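Protein-glutaminase (Chryseobacterium proteolyticum, PDB 3A54) probably hydrolyses the side-chain amide of glutamine residues within proteins, releasing ammonia, and is captured here in a form that still carries its pro-segment. Local coordinates at residues 45-50 with 152-157. The protein carries 1 engineered substitution. Numbering follows the deposited sequence. Where two conformers were deposited one is given.
Sequences LTQQFY and PVDGCY. Engineered in segment 45-50: Gln47 (natural residue Ala).
The engineered glutamine Gln47 sets its side-chain amide against the sulfur of Cys156, with SG only 3.0 Å from Gln47 CD and almost squarely above the amide plane, closer than ordinary packing would put them. Cys156 carries SG between its backbone N and carbonyl carbon (chi1 59°), which turns the sulfur toward that amide. Gln47 OE1 accepts from Cys156 N at 3.0 Å, the donor lying above the carbonyl plane, and from a water at 2.6 Å that also donates to Pro152 O. The NE2 end donates to Tyr196 O. Beside this site, Asp154 bridges the segments with both carboxylate oxygens. Its OD1 takes Thr46 OG1 at 2.6 Å on the syn side and Gln48 NE2 at 2.8 Å on the anti side, the latter nearly straight (168°) and in the amide plane of Gln48. Its OD2 receives Gln47 N at 2.9 Å, almost linear (176°), while Gly155 N, at the helix N-cap position, reaches it from the opposite face. Thr46 OG1 also accepts from Gln48 N, closing an ST turn that shapes the backbone around Gln47. With an alanine in place of Asp154, Gln47 N, Gly155 N, the Thr46 hydroxyl and Gln48 NE2 would probably all lose the carboxylate they share as acceptor, and the two segments much of their polar link. Farther along, Leu45 CD1 lies over one face of the Tyr157 ring, 3.5 Å from its centroid, a CH-pi contact. Cys156 starts helix 156-169 and touches His197, consistent with the Cys-His pair of papain-like clan CA enzymes. A sulfur over the amide carbon, and a carbonyl oxygen taken by the backbone N of that cysteine, suggest a substrate-like pose in which Cys156 would be the nucleophile and its N-H part of an oxyanion hole.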
# COMPACT_ATOMS: atom_id res chain seq x y z
N LEU A 45 -1.29 6.43 -0.98
CA LEU A 45 -1.60 5.51 0.12
C LEU A 45 -2.57 4.39 -0.24
O LEU A 45 -2.23 3.21 -0.08
CB LEU A 45 -2.05 6.28 1.36
CG LEU A 45 -2.00 5.50 2.68
CD1 LEU A 45 -0.59 4.95 2.92
CD2 LEU A 45 -2.44 6.38 3.83
N THR A 46 -3.76 4.73 -0.70
CA THR A 46 -4.71 3.68 -1.09
C THR A 46 -4.21 2.93 -2.32
O THR A 46 -3.63 3.53 -3.23
CB THR A 46 -6.13 4.24 -1.35
OG1 THR A 46 -6.98 3.18 -1.81
CG2 THR A 46 -6.10 5.33 -2.40
N GLN A 47 -4.43 1.61 -2.35
CA GLN A 47 -4.10 0.80 -3.52
C GLN A 47 -5.19 0.83 -4.59
O GLN A 47 -5.02 0.28 -5.67
CB GLN A 47 -3.93 -0.66 -3.12
CG GLN A 47 -2.86 -0.90 -2.11
CD GLN A 47 -2.79 -2.35 -1.70
OE1 GLN A 47 -3.36 -2.76 -0.68
NE2 GLN A 47 -2.07 -3.15 -2.50
N GLN A 48 -6.31 1.45 -4.26
CA GLN A 48 -7.44 1.35 -5.16
C GLN A 48 -7.38 2.29 -6.36
O GLN A 48 -6.88 3.40 -6.29
CB GLN A 48 -8.73 1.51 -4.38
CG GLN A 48 -8.83 0.46 -3.29
CD GLN A 48 -10.15 0.46 -2.60
OE1 GLN A 48 -11.19 0.24 -3.22
NE2 GLN A 48 -10.13 0.69 -1.31
N PHE A 49 -7.87 1.77 -7.48
CA PHE A 49 -8.06 2.59 -8.68
C PHE A 49 -9.43 3.23 -8.64
O PHE A 49 -10.42 2.60 -8.25
CB PHE A 49 -7.98 1.76 -9.96
CG PHE A 49 -6.58 1.47 -10.42
CD1 PHE A 49 -6.12 0.16 -10.49
CD2 PHE A 49 -5.74 2.50 -10.83
CE1 PHE A 49 -4.84 -0.12 -10.96
CE2 PHE A 49 -4.47 2.22 -11.29
CZ PHE A 49 -4.01 0.91 -11.35
N TYR A 50 -9.49 4.49 -9.05
CA TYR A 50 -10.75 5.18 -9.25
C TYR A 50 -10.91 5.47 -10.73
O TYR A 50 -9.94 5.47 -11.48
CB TYR A 50 -10.80 6.45 -8.40
CG TYR A 50 -10.83 6.10 -6.94
CD1 TYR A 50 -9.65 5.79 -6.26
CD2 TYR A 50 -12.03 6.00 -6.26
CE1 TYR A 50 -9.67 5.43 -4.93
CE2 TYR A 50 -12.06 5.65 -4.93
CZ TYR A 50 -10.88 5.37 -4.27
OH TYR A 50 -10.91 5.01 -2.94
N PRO A 152 -7.29 -8.58 0.95
CA PRO A 152 -6.26 -7.98 0.09
C PRO A 152 -6.73 -6.76 -0.70
O PRO A 152 -5.95 -6.22 -1.47
CB PRO A 152 -5.93 -9.12 -0.88
CG PRO A 152 -7.21 -9.87 -0.98
CD PRO A 152 -7.69 -9.91 0.45
N VAL A 153 -7.98 -6.33 -0.54
CA VAL A 153 -8.50 -5.20 -1.30
C VAL A 153 -7.64 -3.94 -1.15
O VAL A 153 -7.33 -3.26 -2.14
CB VAL A 153 -9.97 -4.88 -0.93
CG1 VAL A 153 -10.44 -3.60 -1.61
CG2 VAL A 153 -10.87 -6.05 -1.33
N ASP A 154 -7.22 -3.64 0.08
CA ASP A 154 -6.48 -2.42 0.34
C ASP A 154 -5.78 -2.57 1.68
O ASP A 154 -5.99 -3.55 2.40
CB ASP A 154 -7.43 -1.22 0.37
CG ASP A 154 -6.77 0.10 -0.02
OD1 ASP A 154 -7.52 1.05 -0.33
OD2 ASP A 154 -5.53 0.21 -0.02
N GLY A 155 -4.94 -1.60 2.01
CA GLY A 155 -4.28 -1.56 3.30
C GLY A 155 -2.90 -2.20 3.34
O GLY A 155 -2.38 -2.45 4.42
N CYS A 156 -2.32 -2.46 2.17
CA CYS A 156 -0.98 -3.08 2.11
C CYS A 156 0.02 -2.33 2.99
O CYS A 156 0.88 -2.95 3.63
CB CYS A 156 -0.46 -3.15 0.67
SG CYS A 156 -0.32 -1.56 -0.18
N TYR A 157 -0.11 -1.01 2.99
CA TYR A 157 0.81 -0.14 3.72
C TYR A 157 0.76 -0.40 5.22
O TYR A 157 1.80 -0.44 5.89
CB TYR A 157 0.49 1.32 3.42
CG TYR A 157 -0.97 1.71 3.59
CD1 TYR A 157 -1.88 1.56 2.54
CD2 TYR A 157 -1.43 2.22 4.80
CE1 TYR A 157 -3.22 1.92 2.71
CE2 TYR A 157 -2.76 2.58 4.97
CZ TYR A 157 -3.65 2.42 3.93
OH TYR A 157 -4.96 2.79 4.12
O HOH W 1 -3.76 -5.31 -0.09